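Chitooligosaccharide oxidase (Gibberella zeae, PDB 6Y0R) oxidises the C1 hydroxyl of chitooligosaccharides to the lactone with its bicovalently bound FAD, passing the electrons to molecular oxygen to form hydrogen peroxide. Local coordinates at residues K119-G131 with G217-A229. Numbering follows the deposited sequence.
Sequences KLAKDGTAKIQPG and GVVVELEFQTFAA. With FAD (flavin-adenine dinucleotide), chain B.
Lys127 slants across the carboxylate of Glu221 and runs alongside Glu223, pointing the same way. Lys127, Glu223 and Thr125 share one face of an antiparallel strand pair; Glu221 reaches over from a classic bulge with its extended chain. Lys127 CB sits 3.8 Å from Glu221 CD, and CG and CD then run along Glu221 OE2, with CD at 3.5 Å. CE moves on to Glu223 OE2, 3.7 Å away, but NZ stops 4.5 Å from that same Glu223 OE2, too far for a salt bridge, leaving at most a longer-range attraction, probably weak. Glu223 OE2 is also 2.8 Å from Thr125 OG1; a chi1 of -174° turns this hydroxyl toward the other strand, close to both the carboxylate and Phe224 O. Strands 125-128 and 218-225 belong to the antiparallel sheet of the PCMH-type FAD-binding domain, with Ala126–Phe224 and Ile128–Leu222 as hydrogen-bonded pairs. On the opposite face, Ile128 CD1 meets the Phe224 ring obliquely, and helix 159-165 packs there through Leu159. At one end Gly124 O is gripped twice by Thr226, through its backbone N and its OG1, the latter in the carbonyl plane at 2.6 Å. Toward the cofactor, Pro130 CG rests 3.2 Å from Val219 O, which accepts from FAD N6A while Val219 N donates to N1A at 3.0 Å.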
ATOM      1  N   LYS A 119      -8.202  -8.934 -17.341  1.00 21.83           N
ATOM      2  CA  LYS A 119      -9.294  -9.654 -18.056  1.00 24.78           C
ATOM      3  C   LYS A 119     -10.555  -9.666 -17.214  1.00 23.27           C
ATOM      4  O   LYS A 119     -10.631 -10.411 -16.218  1.00 24.17           O
ATOM      5  CB  LYS A 119      -8.828 -11.071 -18.409  1.00 25.66           C
ATOM      6  CG  LYS A 119      -7.648 -11.141 -19.364  1.00 29.90           C
ATOM      7  CD  LYS A 119      -7.246 -12.574 -19.685  1.00 35.45           C
ATOM      8  CE  LYS A 119      -5.995 -12.661 -20.537  1.00 40.54           C
ATOM      9  NZ  LYS A 119      -5.493 -14.063 -20.593  1.00 47.10           N
ATOM     10  N   LEU A 120     -11.529  -9.055 -17.631  1.00 23.42           N
ATOM     11  CA  LEU A 120     -12.827  -9.032 -16.941  1.00 23.97           C
ATOM     12  C   LEU A 120     -13.751 -10.022 -17.632  1.00 27.15           C
ATOM     13  O   LEU A 120     -13.922  -9.898 -18.869  1.00 26.67           O
ATOM     14  CB  LEU A 120     -13.402  -7.623 -17.051  1.00 24.68           C
ATOM     15  CG  LEU A 120     -14.777  -7.316 -16.484  1.00 31.02           C
ATOM     16  CD1 LEU A 120     -14.816  -7.513 -14.988  1.00 26.74           C
ATOM     17  CD2 LEU A 120     -15.417  -5.994 -16.894  1.00 26.62           C
ATOM     18  N   ALA A 121     -14.409 -10.735 -16.814  1.00 27.50           N
ATOM     19  CA  ALA A 121     -15.349 -11.794 -17.269  1.00 30.34           C
ATOM     20  C   ALA A 121     -16.786 -11.288 -17.145  1.00 32.60           C
ATOM     21  O   ALA A 121     -17.045 -10.294 -16.425  1.00 28.85           O
ATOM     22  CB  ALA A 121     -15.109 -13.053 -16.470  1.00 30.72           C
ATOM     23  N   LYS A 122     -17.724 -11.956 -17.817  1.00 36.74           N
ATOM     24  CA  LYS A 122     -19.125 -11.486 -17.863  1.00 38.07           C
ATOM     25  C   LYS A 122     -19.761 -11.561 -16.472  1.00 35.62           C
ATOM     26  O   LYS A 122     -20.650 -10.762 -16.214  1.00 36.02           O
ATOM     27  CB  LYS A 122     -19.905 -12.268 -18.924  1.00 43.20           C
ATOM     28  CG  LYS A 122     -19.616 -11.808 -20.348  1.00 52.92           C
ATOM     29  CD  LYS A 122     -20.805 -11.889 -21.303  1.00 63.32           C
ATOM     30  CE  LYS A 122     -20.745 -10.865 -22.423  1.00 68.93           C
ATOM     31  NZ  LYS A 122     -21.837 -11.075 -23.404  1.00 72.91           N
ATOM     32  N   ASP A 123     -19.281 -12.418 -15.570  1.00 33.05           N
ATOM     33  CA  ASP A 123     -19.883 -12.529 -14.217  1.00 31.52           C
ATOM     34  C   ASP A 123     -19.319 -11.463 -13.251  1.00 30.55           C
ATOM     35  O   ASP A 123     -19.696 -11.508 -12.077  1.00 30.16           O
ATOM     36  CB  ASP A 123     -19.722 -13.947 -13.673  1.00 35.64           C
ATOM     37  CG  ASP A 123     -18.288 -14.377 -13.446  1.00 36.49           C
ATOM     38  OD1 ASP A 123     -17.394 -13.557 -13.671  1.00 30.83           O
ATOM     39  OD2 ASP A 123     -18.090 -15.527 -13.017  1.00 39.41           O
ATOM     40  N   GLY A 124     -18.468 -10.542 -13.714  1.00 27.75           N
ATOM     41  CA  GLY A 124     -17.932  -9.446 -12.879  1.00 25.10           C
ATOM     42  C   GLY A 124     -16.662  -9.853 -12.132  1.00 26.68           C
ATOM     43  O   GLY A 124     -16.043  -9.008 -11.454  1.00 27.41           O
ATOM     44  N   THR A 125     -16.211 -11.082 -12.301  1.00 24.26           N
ATOM     45  CA  THR A 125     -14.866 -11.499 -11.811  1.00 26.09           C
ATOM     46  C   THR A 125     -13.789 -11.014 -12.783  1.00 25.51           C
ATOM     47  O   THR A 125     -14.039 -10.850 -13.992  1.00 24.46           O
ATOM     48  CB  THR A 125     -14.786 -13.014 -11.619  1.00 27.15           C
ATOM     49  OG1 THR A 125     -13.518 -13.276 -11.026  1.00 49.66           O
ATOM     50  CG2 THR A 125     -14.843 -13.749 -12.927  1.00 24.55           C
ATOM     51  N   ALA A 126     -12.584 -10.759 -12.297  1.00 22.05           N
ATOM     52  CA  ALA A 126     -11.473 -10.281 -13.125  1.00 22.64           C
ATOM     53  C   ALA A 126     -10.206 -11.042 -12.753  1.00 22.82           C
ATOM     54  O   ALA A 126      -9.975 -11.233 -11.571  1.00 23.10           O
ATOM     55  CB  ALA A 126     -11.258  -8.801 -12.935  1.00 25.17           C
ATOM     56  N   LYS A 127      -9.415 -11.405 -13.744  1.00 21.56           N
ATOM     57  CA  LYS A 127      -8.099 -12.025 -13.540  1.00 21.75           C
ATOM     58  C   LYS A 127      -7.078 -10.994 -13.976  1.00 22.62           C
ATOM     59  O   LYS A 127      -7.120 -10.534 -15.151  1.00 21.56           O
ATOM     60  CB  LYS A 127      -7.972 -13.301 -14.364  1.00 25.17           C
ATOM     61  CG  LYS A 127      -8.908 -14.384 -13.867  1.00 30.13           C
ATOM     62  CD  LYS A 127      -8.815 -15.679 -14.633  1.00 33.75           C
ATOM     63  CE  LYS A 127      -9.593 -16.765 -13.929  1.00 38.46           C
ATOM     64  NZ  LYS A 127     -10.142 -17.736 -14.901  1.00 46.80           N
ATOM     65  N   ILE A 128      -6.188 -10.616 -13.063  1.00 19.15           N
ATOM     66  CA  ILE A 128      -5.228  -9.520 -13.298  1.00 18.50           C
ATOM     67  C   ILE A 128      -3.826  -9.993 -12.948  1.00 20.73           C
ATOM     68  O   ILE A 128      -3.644 -10.583 -11.871  1.00 19.63           O
ATOM     69  CB  ILE A 128      -5.628  -8.280 -12.502  1.00 17.67           C
ATOM     70  CG1 ILE A 128      -7.122  -7.985 -12.678  1.00 18.77           C
ATOM     71  CG2 ILE A 128      -4.723  -7.132 -12.889  1.00 19.97           C
ATOM     72  CD1 ILE A 128      -7.620  -6.793 -11.868  1.00 19.84           C
ATOM     73  N   GLN A 129      -2.898  -9.726 -13.835  1.00 19.28           N
ATOM     74  CA  GLN A 129      -1.465  -9.953 -13.576  1.00 21.05           C
ATOM     75  C   GLN A 129      -0.985  -8.888 -12.608  1.00 21.32           C
ATOM     76  O   GLN A 129      -1.382  -7.733 -12.700  1.00 19.99           O
ATOM     77  CB  GLN A 129      -0.680 -10.007 -14.880  1.00 21.06           C
ATOM     78  CG  GLN A 129      -1.098 -11.233 -15.714  1.00 22.68           C
ATOM     79  CD  GLN A 129      -0.284 -11.383 -16.981  1.00 23.71           C
ATOM     80  OE1 GLN A 129       0.054 -10.417 -17.673  1.00 22.76           O
ATOM     81  NE2 GLN A 129       0.170 -12.610 -17.231  1.00 23.22           N
ATOM     82  N   PRO A 130      -0.143  -9.241 -11.627  1.00 20.97           N
ATOM     83  CA  PRO A 130       0.259  -8.263 -10.603  1.00 20.64           C
ATOM     84  C   PRO A 130       1.134  -7.115 -11.116  1.00 19.10           C
ATOM     85  O   PRO A 130       1.196  -6.088 -10.461  1.00 17.66           O
ATOM     86  CB  PRO A 130       1.073  -9.097  -9.600  1.00 21.18           C
ATOM     87  CG  PRO A 130       1.565 -10.269 -10.433  1.00 22.75           C
ATOM     88  CD  PRO A 130       0.439 -10.572 -11.416  1.00 23.41           C
ATOM     89  N   GLY A 131       1.798  -7.292 -12.254  1.00 17.11           N
ATOM     90  CA  GLY A 131       2.566  -6.233 -12.912  1.00 18.84           C
ATOM     91  C   GLY A 131       1.685  -5.134 -13.527  1.00 16.74           C
ATOM     92  O   GLY A 131       2.239  -4.136 -13.903  1.00 19.57           O
ATOM     93  N   GLY A 217       6.318 -16.972  -2.309  1.00 19.25           N
ATOM     94  CA  GLY A 217       6.549 -17.216  -3.743  1.00 20.20           C
ATOM     95  C   GLY A 217       6.134 -16.026  -4.581  1.00 20.94           C
ATOM     96  O   GLY A 217       5.866 -14.966  -4.028  1.00 19.43           O
ATOM     97  N   VAL A 218       6.114 -16.198  -5.898  1.00 20.54           N
ATOM     98  CA  VAL A 218       5.761 -15.100  -6.844  1.00 19.60           C
ATOM     99  C   VAL A 218       4.283 -15.244  -7.184  1.00 21.14           C
ATOM    100  O   VAL A 218       3.866 -16.232  -7.804  1.00 19.89           O
ATOM    101  CB  VAL A 218       6.631 -15.083  -8.099  1.00 20.93           C
ATOM    102  CG1 VAL A 218       6.245 -13.875  -8.955  1.00 20.31           C
ATOM    103  CG2 VAL A 218       8.127 -15.083  -7.831  1.00 20.15           C
ATOM    104  N   VAL A 219       3.477 -14.247  -6.833  1.00 18.88           N
ATOM    105  CA  VAL A 219       2.063 -14.220  -7.263  1.00 20.16           C
ATOM    106  C   VAL A 219       2.108 -13.859  -8.744  1.00 19.86           C
ATOM    107  O   VAL A 219       2.839 -12.933  -9.107  1.00 20.24           O
ATOM    108  CB  VAL A 219       1.217 -13.259  -6.410  1.00 19.95           C
ATOM    109  CG1 VAL A 219      -0.208 -13.155  -6.949  1.00 20.61           C
ATOM    110  CG2 VAL A 219       1.217 -13.730  -4.956  1.00 20.23           C
ATOM    111  N   VAL A 220       1.436 -14.628  -9.606  1.00 19.43           N
ATOM    112  CA  VAL A 220       1.497 -14.343 -11.080  1.00 19.42           C
ATOM    113  C   VAL A 220       0.095 -14.033 -11.616  1.00 19.13           C
ATOM    114  O   VAL A 220       0.037 -13.563 -12.758  1.00 19.67           O
ATOM    115  CB  VAL A 220       2.115 -15.513 -11.873  1.00 20.76           C
ATOM    116  CG1 VAL A 220       3.583 -15.642 -11.578  1.00 19.41           C
ATOM    117  CG2 VAL A 220       1.394 -16.814 -11.583  1.00 20.66           C
ATOM    118  N   GLU A 221      -0.947 -14.261 -10.844  1.00 19.47           N
ATOM    119  CA  GLU A 221      -2.349 -13.881 -11.162  1.00 21.33           C
ATOM    120  C   GLU A 221      -3.131 -13.668  -9.872  1.00 21.74           C
ATOM    121  O   GLU A 221      -3.040 -14.465  -8.909  1.00 21.05           O
ATOM    122  CB  GLU A 221      -3.034 -14.950 -12.020  1.00 23.60           C
ATOM    123  CG  GLU A 221      -4.319 -14.453 -12.673  1.00 27.69           C
ATOM    124  CD  GLU A 221      -5.082 -15.527 -13.444  1.00 35.35           C
ATOM    125  OE1 GLU A 221      -4.874 -15.611 -14.664  1.00 40.82           O
ATOM    126  OE2 GLU A 221      -5.889 -16.274 -12.813  1.00 39.30           O
ATOM    127  N   LEU A 222      -3.966 -12.650  -9.881  1.00 21.28           N
ATOM    128  CA  LEU A 222      -4.908 -12.350  -8.810  1.00 19.84           C
ATOM    129  C   LEU A 222      -6.292 -12.330  -9.424  1.00 20.90           C
ATOM    130  O   LEU A 222      -6.433 -11.724 -10.498  1.00 23.05           O
ATOM    131  CB  LEU A 222      -4.594 -10.976  -8.207  1.00 20.62           C
ATOM    132  CG  LEU A 222      -3.250 -10.931  -7.488  1.00 22.50           C
ATOM    133  CD1 LEU A 222      -2.810  -9.507  -7.234  1.00 26.07           C
ATOM    134  CD2 LEU A 222      -3.379 -11.705  -6.189  1.00 26.48           C
ATOM    135  N   GLU A 223      -7.245 -12.946  -8.751  1.00 20.75           N
ATOM    136  CA  GLU A 223      -8.651 -12.919  -9.204  1.00 21.89           C
ATOM    137  C   GLU A 223      -9.452 -12.137  -8.179  1.00 21.18           C
ATOM    138  O   GLU A 223      -9.313 -12.370  -6.985  1.00 21.15           O
ATOM    139  CB  GLU A 223      -9.199 -14.334  -9.384  1.00 24.71           C
ATOM    140  CG  GLU A 223     -10.609 -14.325  -9.966  1.00 30.61           C
ATOM    141  CD  GLU A 223     -11.102 -15.657 -10.504  1.00 38.98           C
ATOM    142  OE1 GLU A 223     -10.596 -16.726 -10.028  1.00 34.95           O
ATOM    143  OE2 GLU A 223     -11.983 -15.613 -11.406  1.00 39.18           O
ATOM    144  N   PHE A 224     -10.369 -11.303  -8.644  1.00 19.28           N
ATOM    145  CA  PHE A 224     -11.214 -10.443  -7.791  1.00 19.17           C
ATOM    146  C   PHE A 224     -12.677 -10.503  -8.229  1.00 19.47           C
ATOM    147  O   PHE A 224     -12.954 -10.669  -9.426  1.00 22.10           O
ATOM    148  CB  PHE A 224     -10.803  -8.970  -7.922  1.00 19.46           C
ATOM    149  CG  PHE A 224      -9.376  -8.653  -7.546  1.00 18.37           C
ATOM    150  CD1 PHE A 224      -8.350  -8.847  -8.453  1.00 18.01           C
ATOM    151  CD2 PHE A 224      -9.088  -8.215  -6.255  1.00 19.45           C
ATOM    152  CE1 PHE A 224      -7.037  -8.575  -8.093  1.00 19.51           C
ATOM    153  CE2 PHE A 224      -7.775  -7.948  -5.889  1.00 20.38           C
ATOM    154  CZ  PHE A 224      -6.763  -8.106  -6.822  1.00 19.56           C
ATOM    155  N   GLN A 225     -13.561 -10.246  -7.290  1.00 20.66           N
ATOM    156  CA  GLN A 225     -14.972  -9.906  -7.579  1.00 23.96           C
ATOM    157  C   GLN A 225     -15.037  -8.383  -7.684  1.00 22.11           C
ATOM    158  O   GLN A 225     -14.956  -7.693  -6.637  1.00 23.97           O
ATOM    159  CB  GLN A 225     -15.920 -10.428  -6.504  1.00 26.69           C
ATOM    160  CG  GLN A 225     -17.380 -10.077  -6.797  1.00 30.05           C
ATOM    161  CD  GLN A 225     -17.842 -10.551  -8.161  1.00 39.82           C
ATOM    162  OE1 GLN A 225     -17.674 -11.717  -8.502  1.00 41.09           O
ATOM    163  NE2 GLN A 225     -18.383  -9.647  -8.978  1.00 38.62           N
ATOM    164  N   THR A 226     -15.126  -7.860  -8.908  1.00 21.68           N
ATOM    165  CA  THR A 226     -15.264  -6.402  -9.110  1.00 21.19           C
ATOM    166  C   THR A 226     -16.615  -5.905  -8.580  1.00 21.36           C
ATOM    167  O   THR A 226     -17.563  -6.707  -8.430  1.00 21.94           O
ATOM    168  CB  THR A 226     -15.075  -5.997 -10.583  1.00 21.33           C
ATOM    169  OG1 THR A 226     -16.262  -6.412 -11.274  1.00 21.18           O
ATOM    170  CG2 THR A 226     -13.808  -6.550 -11.191  1.00 21.38           C
ATOM    171  N   PHE A 227     -16.728  -4.593  -8.402  1.00 20.54           N
ATOM    172  CA  PHE A 227     -18.017  -3.915  -8.139  1.00 20.87           C
ATOM    173  C   PHE A 227     -18.304  -2.976  -9.317  1.00 18.15           C
ATOM    174  O   PHE A 227     -17.400  -2.681 -10.140  1.00 18.22           O
ATOM    175  CB  PHE A 227     -18.069  -3.185  -6.798  1.00 21.79           C
ATOM    176  CG  PHE A 227     -16.949  -2.211  -6.558  1.00 22.16           C
ATOM    177  CD1 PHE A 227     -17.041  -0.887  -6.969  1.00 20.30           C
ATOM    178  CD2 PHE A 227     -15.812  -2.627  -5.885  1.00 22.23           C
ATOM    179  CE1 PHE A 227     -16.001   0.007  -6.735  1.00 23.09           C
ATOM    180  CE2 PHE A 227     -14.769  -1.736  -5.673  1.00 23.32           C
ATOM    181  CZ  PHE A 227     -14.868  -0.428  -6.091  1.00 21.92           C
ATOM    182  N   ALA A 228     -19.558  -2.616  -9.476  1.00 20.98           N
ATOM    183  CA  ALA A 228     -19.949  -1.646 -10.522  1.00 19.18           C
ATOM    184  C   ALA A 228     -19.246  -0.307 -10.226  1.00 19.24           C
ATOM    185  O   ALA A 228     -19.394   0.219  -9.123  1.00 22.68           O
ATOM    186  CB  ALA A 228     -21.457  -1.515 -10.532  1.00 22.55           C
ATOM    187  N   ALA A 229     -18.556   0.252 -11.204  1.00 19.35           N
ATOM    188  CA  ALA A 229     -17.850   1.551 -11.109  1.00 19.69           C
ATOM    189  C   ALA A 229     -18.907   2.625 -10.978  1.00 21.72           C
ATOM    190  O   ALA A 229     -19.808   2.721 -11.832  1.00 21.75           O
ATOM    191  CB  ALA A 229     -16.979   1.740 -12.309  1.00 19.10           C
TER
HETATM  192  PA  FAD B 501       6.984  -3.346  -5.328  1.00 15.29           P
HETATM  193  O1A FAD B 501       8.117  -2.556  -4.812  1.00 14.49           O
HETATM  194  O2A FAD B 501       7.057  -3.960  -6.667  1.00 15.95           O
HETATM  195  O5B FAD B 501       6.599  -4.501  -4.301  1.00 15.10           O
HETATM  196  C5B FAD B 501       6.183  -4.222  -2.963  1.00 15.34           C
HETATM  197  C4B FAD B 501       6.356  -5.468  -2.113  1.00 15.19           C
HETATM  198  O4B FAD B 501       5.483  -6.515  -2.609  1.00 14.90           O
HETATM  199  C3B FAD B 501       7.753  -6.123  -2.094  1.00 15.69           C
HETATM  200  O3B FAD B 501       7.957  -6.850  -0.875  1.00 16.54           O
HETATM  201  C2B FAD B 501       7.667  -7.100  -3.258  1.00 15.29           C
HETATM  202  O2B FAD B 501       8.641  -8.148  -3.228  1.00 16.92           O
HETATM  203  C1B FAD B 501       6.257  -7.601  -3.103  1.00 15.21           C
HETATM  204  N9A FAD B 501       5.643  -8.081  -4.331  1.00 16.02           N
HETATM  205  C8A FAD B 501       5.300  -7.314  -5.414  1.00 17.98           C
HETATM  206  N7A FAD B 501       4.759  -8.032  -6.391  1.00 16.51           N
HETATM  207  C5A FAD B 501       4.764  -9.336  -5.910  1.00 16.67           C
HETATM  208  C6A FAD B 501       4.336 -10.554  -6.471  1.00 18.16           C
HETATM  209  N6A FAD B 501       3.764 -10.609  -7.676  1.00 16.83           N
HETATM  210  N1A FAD B 501       4.508 -11.697  -5.750  1.00 17.47           N
HETATM  211  C2A FAD B 501       5.108 -11.584  -4.548  1.00 19.80           C
HETATM  212  N3A FAD B 501       5.529 -10.488  -3.909  1.00 18.07           N
HETATM  213  C4A FAD B 501       5.333  -9.381  -4.649  1.00 17.24           C
HETATM  214  N1  FAD B 501      -0.771   2.581  -0.772  1.00 15.81           N
HETATM  215  C2  FAD B 501      -2.073   2.584  -0.447  1.00 16.63           C
HETATM  216  O2  FAD B 501      -2.569   1.647   0.278  1.00 15.60           O
HETATM  217  N3  FAD B 501      -2.884   3.573  -0.925  1.00 16.96           N
HETATM  218  C4  FAD B 501      -2.439   4.606  -1.734  1.00 18.66           C
HETATM  219  O4  FAD B 501      -3.231   5.469  -2.148  1.00 19.77           O
HETATM  220  C4X FAD B 501      -1.071   4.620  -2.100  1.00 19.26           C
HETATM  221  N5  FAD B 501      -0.621   5.568  -2.926  1.00 20.21           N
HETATM  222  C5X FAD B 501       0.681   5.469  -3.366  1.00 18.99           C
HETATM  223  C6  FAD B 501       1.167   6.419  -4.305  1.00 18.63           C
HETATM  224  C7  FAD B 501       2.476   6.367  -4.754  1.00 17.73           C
HETATM  225  C7M FAD B 501       2.998   7.401  -5.734  1.00 18.86           C
HETATM  226  C8  FAD B 501       3.347   5.289  -4.310  1.00 16.24           C
HETATM  227  C8M FAD B 501       4.751   5.089  -4.845  1.00 17.24           C
HETATM  228  C9  FAD B 501       2.857   4.383  -3.346  1.00 18.27           C
HETATM  229  C9A FAD B 501       1.543   4.462  -2.865  1.00 17.85           C
HETATM  230  N10 FAD B 501       1.058   3.522  -1.939  1.00 17.13           N
HETATM  231  C10 FAD B 501      -0.285   3.546  -1.547  1.00 17.39           C
HETATM  232  C1' FAD B 501       1.919   2.480  -1.372  1.00 16.50           C
HETATM  233  C2' FAD B 501       1.828   1.183  -2.179  1.00 16.12           C
HETATM  234  O2' FAD B 501       0.612   0.491  -1.887  1.00 14.90           O
HETATM  235  C3' FAD B 501       3.015   0.329  -1.816  1.00 17.02           C
HETATM  236  O3' FAD B 501       4.185   1.098  -2.179  1.00 15.69           O
HETATM  237  C4' FAD B 501       2.952  -1.007  -2.560  1.00 18.13           C
HETATM  238  O4' FAD B 501       3.635  -2.046  -1.837  1.00 19.36           O
HETATM  239  C5' FAD B 501       3.556  -0.842  -3.925  1.00 15.21           C
HETATM  240  O5' FAD B 501       3.341  -2.016  -4.731  1.00 15.69           O
HETATM  241  P   FAD B 501       4.282  -2.216  -5.990  1.00 14.90           P
HETATM  242  O1P FAD B 501       3.881  -3.468  -6.678  1.00 15.18           O
HETATM  243  O2P FAD B 501       4.383  -0.982  -6.809  1.00 15.29           O
HETATM  244  O3P FAD B 501       5.726  -2.340  -5.265  1.00 15.28           O
HETATM  245  O   HOH W   1      -0.652 -14.649 -15.188  1.00 29.93           O